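Local coordinates for protein CRISPR-associated endonuclease/helicase Cas3 (Thermus thermophilus HB8, PDB 3SK9) that cuts single-stranded DNA through its N-terminal HD nuclease domain, the part described here, in CRISPR immunity, stimulated by manganese, cobalt, nickel, copper or zinc, at residues Leu58-Glu61 against Gly62-Trp66; Phe145-Asn148 against Ala149-Ser153. All blocks are in the same frame, centred on the assembly; numbering follows the deposited sequence.

Interaction 1: Leu58-Glu61 against Gly62-Trp66; sequences LPEE and GALAW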
loop_
_atom_site.group_PDB
_atom_site.type_symbol
_atom_site.label_atom_id
_atom_site.label_comp_id
_atom_site.label_asym_id
_atom_site.label_seq_id
_atom_site.Cartn_x
_atom_site.Cartn_y
_atom_site.Cartn_z
ATOM N N LEU A 58 -14.055 -13.159 2.865
ATOM C CA LEU A 58 -14.613 -12.641 1.607
ATOM C C LEU A 58 -14.455 -13.668 0.496
ATOM O O LEU A 58 -13.506 -14.470 0.521
ATOM C CB LEU A 58 -13.892 -11.353 1.172
ATOM C CG LEU A 58 -14.106 -10.072 1.995
ATOM C CD1 LEU A 58 -13.010 -9.011 1.687
ATOM C CD2 LEU A 58 -15.500 -9.535 1.710
ATOM N N PRO A 59 -15.364 -13.645 -0.491
ATOM C CA PRO A 59 -15.099 -14.381 -1.729
ATOM C C PRO A 59 -13.720 -13.981 -2.239
ATOM O O PRO A 59 -13.271 -12.839 -2.058
ATOM C CB PRO A 59 -16.181 -13.868 -2.689
ATOM C CG PRO A 59 -17.274 -13.397 -1.808
ATOM C CD PRO A 59 -16.576 -12.811 -0.603
ATOM N N GLU A 60 -13.045 -14.934 -2.854
ATOM C CA GLU A 60 -11.683 -14.719 -3.298
ATOM C C GLU A 60 -11.468 -13.400 -4.054
ATOM O O GLU A 60 -10.518 -12.673 -3.757
ATOM C CB GLU A 60 -11.253 -15.892 -4.163
ATOM C CG GLU A 60 -9.761 -15.952 -4.299
ATOM C CD GLU A 60 -9.309 -17.206 -4.985
ATOM O OE1 GLU A 60 -9.349 -18.286 -4.338
ATOM O OE2 GLU A 60 -8.936 -17.092 -6.169
ATOM N N GLU A 61 -12.326 -13.093 -5.034
ATOM C CA GLU A 61 -12.177 -11.883 -5.812
ATOM C C GLU A 61 -12.225 -10.592 -4.955
ATOM O O GLU A 61 -11.445 -9.663 -5.189
ATOM C CB GLU A 61 -13.237 -11.851 -6.892
ATOM C CG GLU A 61 -13.093 -10.675 -7.839
ATOM C CD GLU A 61 -13.785 -10.932 -9.159
ATOM O OE1 GLU A 61 -14.357 -9.972 -9.725
ATOM O OE2 GLU A 61 -13.760 -12.104 -9.615
ATOM N N GLY A 62 -13.127 -10.541 -3.972
ATOM C CA GLY A 62 -13.210 -9.406 -3.064
ATOM C C GLY A 62 -12.016 -9.391 -2.115
ATOM O O GLY A 62 -11.512 -8.325 -1.770
ATOM N N ALA A 63 -11.563 -10.573 -1.693
ATOM C CA ALA A 63 -10.439 -10.666 -0.761
ATOM C C ALA A 63 -9.159 -10.079 -1.392
ATOM O O ALA A 63 -8.408 -9.337 -0.741
ATOM C CB ALA A 63 -10.211 -12.074 -0.352
ATOM N N LEU A 64 -8.924 -10.402 -2.668
ATOM C CA LEU A 64 -7.710 -9.911 -3.328
ATOM C C LEU A 64 -7.792 -8.388 -3.583
ATOM O O LEU A 64 -6.798 -7.671 -3.436
ATOM C CB LEU A 64 -7.431 -10.664 -4.620
ATOM C CG LEU A 64 -7.392 -12.196 -4.534
ATOM C CD1 LEU A 64 -7.000 -12.761 -5.923
ATOM C CD2 LEU A 64 -6.464 -12.746 -3.438
ATOM N N ALA A 65 -8.971 -7.894 -3.949
ATOM C CA ALA A 65 -9.152 -6.459 -4.114
ATOM C C ALA A 65 -8.943 -5.699 -2.800
ATOM O O ALA A 65 -8.322 -4.636 -2.819
ATOM C CB ALA A 65 -10.547 -6.147 -4.705
ATOM N N TRP A 66 -9.507 -6.212 -1.697
ATOM C CA TRP A 66 -9.268 -5.673 -0.342
ATOM C C TRP A 66 -7.764 -5.607 0.003
ATOM O O TRP A 66 -7.216 -4.554 0.434
ATOM C CB TRP A 66 -10.024 -6.530 0.691
ATOM C CG TRP A 66 -9.528 -6.426 2.109
ATOM C CD1 TRP A 66 -8.862 -7.406 2.839
ATOM C CD2 TRP A 66 -9.687 -5.311 2.998
ATOM N NE1 TRP A 66 -8.586 -6.942 4.096
ATOM C CE2 TRP A 66 -9.064 -5.659 4.221
ATOM C CE3 TRP A 66 -10.280 -4.054 2.873
ATOM C CZ2 TRP A 66 -9.052 -4.792 5.328
ATOM C CZ3 TRP A 66 -10.263 -3.187 3.976
ATOM C CH2 TRP A 66 -9.629 -3.563 5.183
#
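Leu58 packs against Ala63 and Trp66 at the start of helix 60-71, and two kinds of interaction, backbone hydrogen bonds and apolar contacts, join Leu58-Glu61 to Gly62-Trp66. The backbone bonds are those of an opening alpha-helical turn. Pro59, at the N-cap, gives its carbonyl to the next turn: Ala63 N donates to Pro59 O at 2.9 Å, with an N-H...O angle of 157°. Leu64 N follows with Glu60 O at 3.0 Å. Ala65 N reaches Glu61 O at a longer 3.3 Å.

The apolar contacts come from Leu58, which folds back over the turn. Its CB lies 4.0 Å from Ala63 CB. With CG anti to its own carbonyl carbon (chi1 -70°), the branch extends along the helix until Leu58 CD1 stands 4.0 Å from Trp66 CB, approaching the indole obliquely. Pro184 and Pro187 also touch Leu58, while the Trp66 ring meets Trp56 edge-to-face. Leu64 CG sits 3.3 Å from Glu60 O, packing against backbone rather than carboxylate.

Outside the two segments, Glu60 has a charged partner: its CB is directed away from Gly62-Trp66, and its OE2 forms a salt bridge with Arg49 of helix 46-56. The residue before the N-cap and the first glutamate of the helix therefore join this helix start to two other parts of the fold, Leu58 to the prolines at 184 and 187 by apolar packing and Glu60 to helix 46-56 by charge.

Interaction 2: Phe145-Asn148 against Ala149-Ser153; sequences FPAN and AEEKS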
loop_
_atom_site.group_PDB
_atom_site.type_symbol
_atom_site.label_atom_id
_atom_site.label_comp_id
_atom_site.label_asym_id
_atom_site.label_seq_id
_atom_site.Cartn_x
_atom_site.Cartn_y
_atom_site.Cartn_z
ATOM N N PHE A 145 6.740 -4.759 12.585
ATOM C CA PHE A 145 6.896 -4.489 14.013
ATOM C C PHE A 145 6.486 -3.027 14.275
ATOM O O PHE A 145 6.810 -2.129 13.469
ATOM C CB PHE A 145 8.346 -4.716 14.432
ATOM C CG PHE A 145 8.816 -6.147 14.254
ATOM C CD1 PHE A 145 8.417 -7.121 15.155
ATOM C CD2 PHE A 145 9.715 -6.475 13.247
ATOM C CE1 PHE A 145 8.873 -8.454 15.047
ATOM C CE2 PHE A 145 10.166 -7.837 13.085
ATOM C CZ PHE A 145 9.745 -8.804 13.992
ATOM N N PRO A 146 5.769 -2.787 15.379
ATOM C CA PRO A 146 5.203 -1.438 15.547
ATOM C C PRO A 146 6.256 -0.361 15.877
ATOM O O PRO A 146 7.217 -0.622 16.614
ATOM C CB PRO A 146 4.218 -1.601 16.706
ATOM C CG PRO A 146 4.712 -2.808 17.470
ATOM C CD PRO A 146 5.443 -3.696 16.500
ATOM N N ALA A 147 6.010 0.848 15.408
ATOM C CA ALA A 147 6.881 1.987 15.723
ATOM C C ALA A 147 6.964 2.184 17.248
ATOM O O ALA A 147 5.966 2.018 17.947
ATOM C CB ALA A 147 6.327 3.228 15.123
ATOM N N ASN A 148 8.126 2.588 17.752
ATOM C CA ASN A 148 8.264 2.749 19.200
ATOM C C ASN A 148 7.764 4.101 19.714
ATOM O O ASN A 148 7.422 4.987 18.946
ATOM C CB ASN A 148 9.735 2.514 19.627
ATOM C CG ASN A 148 10.719 3.523 18.996
ATOM O OD1 ASN A 148 10.526 4.734 19.076
ATOM N ND2 ASN A 148 11.788 3.012 18.378
ATOM N N ALA A 149 7.791 4.280 21.025
ATOM C CA ALA A 149 7.285 5.514 21.652
ATOM C C ALA A 149 7.972 6.772 21.206
ATOM O O ALA A 149 7.328 7.785 21.015
ATOM C CB ALA A 149 7.386 5.405 23.167
ATOM N N GLU A 150 9.294 6.739 21.090
ATOM C CA GLU A 150 10.027 7.905 20.666
ATOM C C GLU A 150 9.682 8.270 19.210
ATOM O O GLU A 150 9.448 9.438 18.915
ATOM C CB GLU A 150 11.523 7.676 20.847
ATOM C CG GLU A 150 12.422 8.825 20.330
ATOM C CD GLU A 150 12.266 10.160 21.074
ATOM O OE1 GLU A 150 11.563 10.238 22.111
ATOM O OE2 GLU A 150 12.866 11.149 20.592
ATOM N N GLU A 151 9.666 7.304 18.283
ATOM C CA GLU A 151 9.231 7.610 16.917
ATOM C C GLU A 151 7.829 8.243 16.885
ATOM O O GLU A 151 7.598 9.213 16.186
ATOM C CB GLU A 151 9.169 6.323 16.101
ATOM C CG GLU A 151 10.528 5.754 15.746
ATOM C CD GLU A 151 10.370 4.449 14.908
ATOM O OE1 GLU A 151 9.651 3.536 15.358
ATOM O OE2 GLU A 151 10.972 4.335 13.817
ATOM N N LYS A 152 6.888 7.664 17.624
ATOM C CA LYS A 152 5.524 8.182 17.595
ATOM C C LYS A 152 5.459 9.582 18.216
ATOM O O LYS A 152 4.746 10.445 17.692
ATOM C CB LYS A 152 4.557 7.220 18.273
ATOM C CG LYS A 152 4.438 5.906 17.509
ATOM C CD LYS A 152 3.338 5.039 18.062
ATOM C CE LYS A 152 3.728 4.419 19.388
ATOM N NZ LYS A 152 2.630 3.546 19.877
ATOM N N SER A 153 6.215 9.819 19.291
ATOM C CA SER A 153 6.278 11.149 19.894
ATOM C C SER A 153 6.784 12.167 18.883
ATOM O O SER A 153 6.212 13.251 18.768
ATOM C CB SER A 153 7.186 11.127 21.148
ATOM O OG SER A 153 7.336 12.430 21.683
HETATM O O HOH W 1 3.217 1.681 17.372
#
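Lys152 N donates to Asn148 O at 3.0 Å, the i to i+4 backbone bond that starts helix 149-161 directly after the extended residues Ala147 and Asn148. The side chains complete a capping box, defined by two reciprocal bonds between Asn148 and Glu151. In one, Glu151 N gives its hydrogen to Asn148 OD1 at 2.8 Å; the N-H...O angle of 176° makes it almost straight, although the donor lies 22° off the amide's carbonyl plane. Asn148 CG stands between its backbone N and carbonyl carbon (chi1 62°), which swings OD1 over the helix's first turn. In the return bond, Glu151 OE1 accepts from Asn148 N at 3.0 Å through its anti lone pair. The two side chains cross at about a right angle.

The other carboxylate oxygen, Glu151 OE2, is hydrogen-bonded to His142 NE2, and Val112 of helix 110-124 touches both Ala147 and Glu151. Glu151 OE1 also abuts Ala147 CB at 3.3 Å. Lys152 runs back past the cap, its CG 3.4 Å from Asn148 O. At its end a water donates to Ala147 O at 2.8 Å and accepts from Lys152 NZ at 3.2 Å.

Both contacts are local and mark the starts of two helices in the same HD nuclease domain. Interaction 1 opens helix 60-71 and comes first along the chain; interaction 2 opens helix 149-161, after helices 110-124 and 129-138 have intervened. Their centres lie 31 Å apart and their nearest atoms about 17 Å, so they do not touch. Interaction 1 is partly buried against helices 26-43 and 46-56, whereas interaction 2 is a surface contact bordering helix 110-124. Both lie away from the metal-binding residues His29, His74, Asp75 and Asp210. They therefore define separate helix starts in the largely helical scaffold, rather than parts of the metal site.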